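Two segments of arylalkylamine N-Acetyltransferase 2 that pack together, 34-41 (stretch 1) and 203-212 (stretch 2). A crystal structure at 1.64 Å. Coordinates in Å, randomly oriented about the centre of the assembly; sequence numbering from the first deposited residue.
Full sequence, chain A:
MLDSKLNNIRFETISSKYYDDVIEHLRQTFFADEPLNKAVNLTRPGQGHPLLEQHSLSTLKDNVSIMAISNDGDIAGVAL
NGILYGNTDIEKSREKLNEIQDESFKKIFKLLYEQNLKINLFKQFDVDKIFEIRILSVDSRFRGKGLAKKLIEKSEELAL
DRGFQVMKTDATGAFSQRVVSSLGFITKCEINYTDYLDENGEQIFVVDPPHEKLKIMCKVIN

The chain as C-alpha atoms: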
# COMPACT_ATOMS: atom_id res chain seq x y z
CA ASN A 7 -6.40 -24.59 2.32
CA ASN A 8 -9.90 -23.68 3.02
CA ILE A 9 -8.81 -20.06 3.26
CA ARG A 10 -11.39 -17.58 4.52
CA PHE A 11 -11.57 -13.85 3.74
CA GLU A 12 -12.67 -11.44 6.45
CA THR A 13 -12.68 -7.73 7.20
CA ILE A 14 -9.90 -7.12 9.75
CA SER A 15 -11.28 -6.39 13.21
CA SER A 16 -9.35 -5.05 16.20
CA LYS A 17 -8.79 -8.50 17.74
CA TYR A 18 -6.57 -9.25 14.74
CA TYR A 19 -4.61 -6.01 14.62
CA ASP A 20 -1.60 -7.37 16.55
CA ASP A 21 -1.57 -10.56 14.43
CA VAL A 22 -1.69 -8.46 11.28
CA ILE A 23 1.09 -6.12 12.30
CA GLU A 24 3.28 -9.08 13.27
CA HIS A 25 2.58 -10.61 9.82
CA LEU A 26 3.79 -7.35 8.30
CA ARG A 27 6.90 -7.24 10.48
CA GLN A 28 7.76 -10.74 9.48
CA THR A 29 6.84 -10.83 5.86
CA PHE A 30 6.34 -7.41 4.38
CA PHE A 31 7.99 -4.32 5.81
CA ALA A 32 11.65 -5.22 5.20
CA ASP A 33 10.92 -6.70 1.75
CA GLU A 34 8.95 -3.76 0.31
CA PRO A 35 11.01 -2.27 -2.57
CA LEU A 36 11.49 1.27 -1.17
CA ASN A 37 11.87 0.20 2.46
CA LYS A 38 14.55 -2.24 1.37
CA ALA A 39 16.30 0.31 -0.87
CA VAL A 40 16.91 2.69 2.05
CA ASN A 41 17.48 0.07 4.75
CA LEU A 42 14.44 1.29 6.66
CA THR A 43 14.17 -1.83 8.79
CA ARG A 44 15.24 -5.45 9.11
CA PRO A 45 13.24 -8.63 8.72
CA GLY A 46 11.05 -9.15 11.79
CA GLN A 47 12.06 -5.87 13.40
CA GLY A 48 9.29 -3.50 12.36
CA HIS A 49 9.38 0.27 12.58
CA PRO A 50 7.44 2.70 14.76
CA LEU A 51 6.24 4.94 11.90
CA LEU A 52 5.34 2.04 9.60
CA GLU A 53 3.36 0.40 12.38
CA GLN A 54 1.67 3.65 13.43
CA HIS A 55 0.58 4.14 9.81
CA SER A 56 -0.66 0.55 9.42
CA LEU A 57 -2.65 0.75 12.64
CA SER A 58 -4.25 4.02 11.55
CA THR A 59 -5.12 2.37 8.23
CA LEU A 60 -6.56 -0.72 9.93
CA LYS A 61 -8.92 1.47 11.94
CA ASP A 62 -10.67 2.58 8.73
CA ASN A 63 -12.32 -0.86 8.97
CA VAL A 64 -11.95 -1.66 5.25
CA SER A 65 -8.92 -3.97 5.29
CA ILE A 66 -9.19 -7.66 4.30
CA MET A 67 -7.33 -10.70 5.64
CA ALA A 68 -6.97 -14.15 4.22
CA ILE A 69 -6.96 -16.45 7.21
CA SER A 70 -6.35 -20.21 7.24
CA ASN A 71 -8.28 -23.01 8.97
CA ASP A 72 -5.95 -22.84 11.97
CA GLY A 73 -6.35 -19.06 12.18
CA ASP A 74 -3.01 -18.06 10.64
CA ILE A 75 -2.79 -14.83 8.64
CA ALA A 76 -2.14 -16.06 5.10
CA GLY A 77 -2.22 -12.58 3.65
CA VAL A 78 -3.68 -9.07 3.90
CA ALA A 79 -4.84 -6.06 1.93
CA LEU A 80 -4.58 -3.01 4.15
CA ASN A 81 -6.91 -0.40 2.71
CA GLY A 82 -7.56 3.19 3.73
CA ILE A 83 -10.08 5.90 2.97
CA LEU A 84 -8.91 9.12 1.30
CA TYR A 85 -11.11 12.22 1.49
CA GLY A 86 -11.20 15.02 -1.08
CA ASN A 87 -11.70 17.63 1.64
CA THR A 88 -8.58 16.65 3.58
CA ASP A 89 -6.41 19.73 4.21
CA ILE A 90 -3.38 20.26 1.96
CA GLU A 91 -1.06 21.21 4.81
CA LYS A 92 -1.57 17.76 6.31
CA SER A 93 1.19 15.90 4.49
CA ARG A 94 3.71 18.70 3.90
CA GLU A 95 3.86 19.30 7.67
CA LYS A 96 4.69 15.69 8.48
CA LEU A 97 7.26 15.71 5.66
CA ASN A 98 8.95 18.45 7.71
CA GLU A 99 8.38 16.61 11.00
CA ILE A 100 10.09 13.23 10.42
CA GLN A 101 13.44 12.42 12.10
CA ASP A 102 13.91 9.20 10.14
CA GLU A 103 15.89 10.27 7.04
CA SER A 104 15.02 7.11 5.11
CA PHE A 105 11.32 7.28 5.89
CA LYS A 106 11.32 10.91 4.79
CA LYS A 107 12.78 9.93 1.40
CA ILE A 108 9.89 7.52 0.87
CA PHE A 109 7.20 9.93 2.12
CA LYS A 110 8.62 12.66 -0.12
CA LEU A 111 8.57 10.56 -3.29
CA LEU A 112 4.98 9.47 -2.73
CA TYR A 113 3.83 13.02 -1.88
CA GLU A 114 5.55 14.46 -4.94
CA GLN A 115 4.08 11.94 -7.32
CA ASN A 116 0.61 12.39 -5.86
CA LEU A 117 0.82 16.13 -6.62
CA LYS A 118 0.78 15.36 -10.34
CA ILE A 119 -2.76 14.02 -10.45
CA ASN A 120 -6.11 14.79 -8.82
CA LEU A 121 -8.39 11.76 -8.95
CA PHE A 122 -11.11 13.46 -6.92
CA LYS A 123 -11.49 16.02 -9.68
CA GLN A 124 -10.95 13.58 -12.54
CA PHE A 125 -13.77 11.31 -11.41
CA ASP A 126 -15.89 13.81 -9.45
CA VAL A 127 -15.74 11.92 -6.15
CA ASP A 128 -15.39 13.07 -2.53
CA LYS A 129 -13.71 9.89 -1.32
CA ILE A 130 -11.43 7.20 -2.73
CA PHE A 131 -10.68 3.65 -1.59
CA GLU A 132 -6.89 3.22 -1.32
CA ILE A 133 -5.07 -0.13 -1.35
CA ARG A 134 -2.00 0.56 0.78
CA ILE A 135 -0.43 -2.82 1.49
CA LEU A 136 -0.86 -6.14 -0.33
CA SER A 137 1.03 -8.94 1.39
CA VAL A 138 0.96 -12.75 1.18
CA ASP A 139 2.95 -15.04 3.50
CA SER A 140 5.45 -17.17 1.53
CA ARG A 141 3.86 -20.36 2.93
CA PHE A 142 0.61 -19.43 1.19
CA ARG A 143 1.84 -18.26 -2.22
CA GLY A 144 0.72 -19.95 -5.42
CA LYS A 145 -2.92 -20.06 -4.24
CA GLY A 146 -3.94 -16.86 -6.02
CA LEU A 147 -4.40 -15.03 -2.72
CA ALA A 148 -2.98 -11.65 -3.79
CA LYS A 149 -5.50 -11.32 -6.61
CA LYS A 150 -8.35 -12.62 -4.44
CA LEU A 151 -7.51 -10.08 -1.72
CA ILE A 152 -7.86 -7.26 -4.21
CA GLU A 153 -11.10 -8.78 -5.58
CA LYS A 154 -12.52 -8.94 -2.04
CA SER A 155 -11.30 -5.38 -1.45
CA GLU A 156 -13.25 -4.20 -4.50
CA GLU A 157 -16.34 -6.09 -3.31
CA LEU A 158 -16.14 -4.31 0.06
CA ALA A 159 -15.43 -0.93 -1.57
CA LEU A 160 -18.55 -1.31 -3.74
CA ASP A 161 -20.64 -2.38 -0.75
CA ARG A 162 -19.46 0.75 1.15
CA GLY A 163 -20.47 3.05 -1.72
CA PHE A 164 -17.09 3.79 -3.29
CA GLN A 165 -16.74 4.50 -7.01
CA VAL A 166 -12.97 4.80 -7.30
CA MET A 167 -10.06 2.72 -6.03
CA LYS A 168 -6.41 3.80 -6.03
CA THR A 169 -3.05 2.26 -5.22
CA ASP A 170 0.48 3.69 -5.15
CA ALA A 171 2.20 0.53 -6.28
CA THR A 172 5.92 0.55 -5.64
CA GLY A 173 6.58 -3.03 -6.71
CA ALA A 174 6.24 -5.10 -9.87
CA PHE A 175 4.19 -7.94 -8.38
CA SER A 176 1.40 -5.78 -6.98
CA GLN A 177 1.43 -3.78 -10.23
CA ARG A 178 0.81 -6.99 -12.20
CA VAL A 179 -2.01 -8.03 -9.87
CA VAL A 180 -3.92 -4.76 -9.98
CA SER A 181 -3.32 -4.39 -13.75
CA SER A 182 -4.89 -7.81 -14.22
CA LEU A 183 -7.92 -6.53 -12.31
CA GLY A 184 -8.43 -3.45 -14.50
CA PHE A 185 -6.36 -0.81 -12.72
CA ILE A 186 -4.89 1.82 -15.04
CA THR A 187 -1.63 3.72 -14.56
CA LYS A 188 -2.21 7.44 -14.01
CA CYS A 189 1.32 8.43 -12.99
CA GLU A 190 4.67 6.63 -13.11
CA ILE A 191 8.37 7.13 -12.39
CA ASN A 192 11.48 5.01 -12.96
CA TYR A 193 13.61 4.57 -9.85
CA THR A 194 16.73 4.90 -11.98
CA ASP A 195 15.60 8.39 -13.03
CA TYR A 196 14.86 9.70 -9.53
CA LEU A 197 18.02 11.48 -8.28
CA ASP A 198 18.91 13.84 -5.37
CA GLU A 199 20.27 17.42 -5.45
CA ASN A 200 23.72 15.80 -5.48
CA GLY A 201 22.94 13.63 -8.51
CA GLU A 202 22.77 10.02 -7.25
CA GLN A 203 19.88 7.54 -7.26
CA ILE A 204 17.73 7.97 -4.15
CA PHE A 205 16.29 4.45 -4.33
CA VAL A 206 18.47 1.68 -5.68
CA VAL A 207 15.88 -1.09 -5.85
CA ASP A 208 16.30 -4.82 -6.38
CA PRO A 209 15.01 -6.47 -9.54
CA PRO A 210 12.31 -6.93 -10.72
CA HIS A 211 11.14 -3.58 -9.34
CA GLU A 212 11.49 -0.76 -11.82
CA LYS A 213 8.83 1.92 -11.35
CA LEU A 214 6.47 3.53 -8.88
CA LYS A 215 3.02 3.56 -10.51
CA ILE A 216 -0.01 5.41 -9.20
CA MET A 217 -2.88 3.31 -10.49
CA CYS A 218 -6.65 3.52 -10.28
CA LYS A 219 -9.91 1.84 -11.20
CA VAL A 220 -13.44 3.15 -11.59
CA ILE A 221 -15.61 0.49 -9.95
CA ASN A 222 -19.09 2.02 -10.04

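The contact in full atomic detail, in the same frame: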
# COMPACT_ATOMS: atom_id res chain seq x y z
N GLU A 34 9.56 -4.76 1.18
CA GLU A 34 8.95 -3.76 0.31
C GLU A 34 10.06 -3.00 -0.44
O GLU A 34 11.07 -2.64 0.16
CB GLU A 34 8.09 -2.82 1.18
CG GLU A 34 7.06 -1.99 0.45
CD GLU A 34 7.63 -0.69 -0.07
OE1 GLU A 34 8.73 -0.32 0.37
OE2 GLU A 34 6.97 -0.04 -0.89
N PRO A 35 9.90 -2.81 -1.76
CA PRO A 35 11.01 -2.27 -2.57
C PRO A 35 11.69 -1.00 -2.02
O PRO A 35 12.92 -0.97 -1.96
CB PRO A 35 10.35 -1.98 -3.92
CG PRO A 35 9.20 -2.92 -3.99
CD PRO A 35 8.70 -3.07 -2.57
N LEU A 36 10.91 0.01 -1.67
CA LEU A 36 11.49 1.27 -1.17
C LEU A 36 12.09 1.12 0.23
O LEU A 36 13.20 1.60 0.49
CB LEU A 36 10.48 2.41 -1.19
CG LEU A 36 9.83 2.69 -2.55
CD1 LEU A 36 8.98 3.94 -2.46
CD2 LEU A 36 10.89 2.83 -3.65
N ASN A 37 11.36 0.47 1.13
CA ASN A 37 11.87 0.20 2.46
C ASN A 37 13.22 -0.49 2.38
O ASN A 37 14.15 -0.14 3.09
CB ASN A 37 10.90 -0.68 3.24
CG ASN A 37 9.60 0.01 3.55
OD1 ASN A 37 9.44 1.21 3.30
ND2 ASN A 37 8.65 -0.73 4.11
N LYS A 38 13.31 -1.48 1.50
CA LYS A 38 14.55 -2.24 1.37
C LYS A 38 15.66 -1.37 0.78
O LYS A 38 16.81 -1.42 1.23
CB LYS A 38 14.33 -3.49 0.51
CG LYS A 38 15.54 -4.41 0.47
CD LYS A 38 15.35 -5.56 -0.49
CE LYS A 38 14.31 -6.53 -0.00
NZ LYS A 38 14.36 -7.81 -0.77
N ALA A 39 15.32 -0.58 -0.24
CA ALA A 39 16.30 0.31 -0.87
C ALA A 39 17.02 1.25 0.11
O ALA A 39 18.21 1.53 -0.05
CB ALA A 39 15.65 1.11 -2.00
N VAL A 40 16.30 1.75 1.11
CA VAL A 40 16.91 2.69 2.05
C VAL A 40 17.17 2.10 3.43
O VAL A 40 17.37 2.84 4.41
CB VAL A 40 16.12 4.00 2.14
CG1 VAL A 40 16.16 4.74 0.80
CG2 VAL A 40 14.70 3.74 2.60
N ASN A 41 17.17 0.77 3.51
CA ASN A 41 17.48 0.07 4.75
C ASN A 41 16.63 0.57 5.91
O ASN A 41 17.13 0.81 7.01
CB ASN A 41 18.97 0.22 5.07
CG ASN A 41 19.85 -0.30 3.96
OD1 ASN A 41 19.92 -1.50 3.72
ND2 ASN A 41 20.54 0.61 3.27
N GLN A 203 21.17 8.21 -7.38
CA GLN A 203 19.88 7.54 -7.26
C GLN A 203 19.44 7.48 -5.81
O GLN A 203 20.18 6.99 -4.95
CB GLN A 203 20.00 6.13 -7.81
CG GLN A 203 18.78 5.65 -8.54
CD GLN A 203 18.95 4.28 -9.15
OE1 GLN A 203 19.86 4.05 -9.94
NE2 GLN A 203 18.07 3.36 -8.79
N ILE A 204 18.22 7.94 -5.52
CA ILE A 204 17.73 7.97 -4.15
C ILE A 204 17.32 6.57 -3.70
O ILE A 204 17.58 6.17 -2.55
CB ILE A 204 16.56 8.97 -3.97
CG1 ILE A 204 17.07 10.42 -4.14
CG2 ILE A 204 15.90 8.80 -2.61
CD1 ILE A 204 15.98 11.48 -4.15
N PHE A 205 16.69 5.83 -4.60
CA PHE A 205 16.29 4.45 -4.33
C PHE A 205 16.93 3.50 -5.33
O PHE A 205 16.54 3.46 -6.50
CB PHE A 205 14.76 4.28 -4.41
CG PHE A 205 14.01 5.10 -3.41
CD1 PHE A 205 14.04 4.75 -2.07
CD2 PHE A 205 13.30 6.21 -3.80
CE1 PHE A 205 13.35 5.50 -1.13
CE2 PHE A 205 12.61 6.98 -2.86
CZ PHE A 205 12.64 6.62 -1.53
N VAL A 206 17.91 2.74 -4.87
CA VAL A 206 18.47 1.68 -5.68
C VAL A 206 17.70 0.43 -5.29
O VAL A 206 17.90 -0.10 -4.19
CB VAL A 206 19.98 1.48 -5.41
CG1 VAL A 206 20.51 0.27 -6.20
CG2 VAL A 206 20.75 2.73 -5.76
N VAL A 207 16.81 -0.01 -6.17
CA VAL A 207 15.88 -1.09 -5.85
C VAL A 207 16.24 -2.40 -6.53
O VAL A 207 16.74 -2.42 -7.66
CB VAL A 207 14.43 -0.72 -6.24
CG1 VAL A 207 14.05 0.63 -5.66
CG2 VAL A 207 14.27 -0.72 -7.75
N ASP A 208 15.98 -3.51 -5.84
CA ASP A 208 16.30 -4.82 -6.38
C ASP A 208 15.37 -5.17 -7.53
O ASP A 208 14.21 -4.77 -7.54
CB ASP A 208 16.21 -5.89 -5.29
CG ASP A 208 17.28 -5.74 -4.23
OD1 ASP A 208 18.22 -4.95 -4.44
OD2 ASP A 208 17.19 -6.43 -3.20
N PRO A 209 15.89 -5.92 -8.51
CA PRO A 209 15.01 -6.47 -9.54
C PRO A 209 13.97 -7.37 -8.87
O PRO A 209 14.29 -7.97 -7.83
CB PRO A 209 15.96 -7.30 -10.41
CG PRO A 209 17.31 -6.68 -10.18
CD PRO A 209 17.31 -6.25 -8.75
N PRO A 210 12.76 -7.47 -9.43
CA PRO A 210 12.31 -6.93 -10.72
C PRO A 210 11.64 -5.56 -10.64
O PRO A 210 10.96 -5.16 -11.58
CB PRO A 210 11.25 -7.94 -11.14
CG PRO A 210 10.61 -8.31 -9.83
CD PRO A 210 11.73 -8.33 -8.82
N HIS A 211 11.84 -4.84 -9.54
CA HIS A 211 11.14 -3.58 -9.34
C HIS A 211 11.80 -2.51 -10.17
O HIS A 211 13.02 -2.43 -10.23
CB HIS A 211 11.09 -3.25 -7.86
CG HIS A 211 10.59 -4.39 -7.04
ND1 HIS A 211 9.31 -4.89 -7.18
CD2 HIS A 211 11.19 -5.16 -6.11
CE1 HIS A 211 9.15 -5.91 -6.36
NE2 HIS A 211 10.28 -6.09 -5.69
N GLU A 212 10.98 -1.71 -10.85
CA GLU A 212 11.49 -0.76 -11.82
C GLU A 212 10.88 0.63 -11.66
O GLU A 212 11.57 1.65 -11.80
CB GLU A 212 11.22 -1.28 -13.22
CG GLU A 212 12.21 -0.82 -14.26
CD GLU A 212 12.16 -1.69 -15.50
OE1 GLU A 212 13.18 -2.34 -15.80
OE2 GLU A 212 11.10 -1.72 -16.16
O HOH W 1 14.57 -2.91 -3.14
O HOH W 2 18.99 3.15 -2.31

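At the apolar centre, the ring of Phe 205 is met by three side chains of the helical stretch. Leu 36 CD2 sits over one face, 4.1 Å from the centroid of the Phe 205 ring and 18° off the normal, a CH-pi contact in which a methyl group meets the pi cloud. Ala 39 CB approaches the ring edge, 4.0 Å from Phe 205 CD1, and Val 40 CG1 comes obliquely to 3.5 Å from Phe 205 CE1. The CA-to-CB bonds of Leu 36 and Phe 205 both point sideways, yet the ends of these side chains come nearer the opposing stretch.

A short helix, residues 35-39, lies against a segment without regular helix or strand, residues 203-212; at least 164 positions separate any two residues that touch. The nearest CA atoms across the stretches are those of Ala 39 and Val 207, 5.2 Å apart. The small side chain of Ala 39 points toward the other stretch, and its CB lies 3.4 Å from Val 206 O and 4.0 Å from Val 207 CG1. That same Val 207 methyl, CG1, is 4.3 Å from Leu 36 CD2, extending the apolar patch beyond the Phe 205 ring. At the start of the helix, Pro 35 directs its CG onto the face of His 211: Pro 35 CG stands 3.5 Å from the centroid of the His 211 imidazole, only 4° off the normal, a CH-pi contact over the face. His 211 ND1 is hydrogen-bonded elsewhere in the structure.

No direct hydrogen bond joins the stretches; two waters connect their backbones instead. Water 1 donates to Pro 35 O and accepts from Asp 208 N; its oxygen lies 2.8 Å from Pro 35 O and 3.1 Å from Asp 208 N. Water 2 donates to Ala 39 O, accepts from Val 206 N, and donates a weak bond to Ile 204 O; its oxygen lies 2.9 Å from Ala 39 O, 2.8 Å from Val 206 N and 3.3 Å from Ile 204 O. Each thus links a helix carbonyl to an amide of the irregular segment.

At the polar edge, Lys 38 and Asp 208 point toward each other's stretch. Their salt bridge is long, 4.0 Å from Lys 38 NZ to Asp 208 OD2, while Lys 38 CD lies closer to Asp 208 OD2, at 3.4 Å, so the aliphatic chain runs alongside the carboxylate. Away from the interface, Glu 34 caps the helix: Glu 34 OE1 accepts from Asn 37 N at 2.8 Å in a nearly linear bond, satisfying an amide of the first turn.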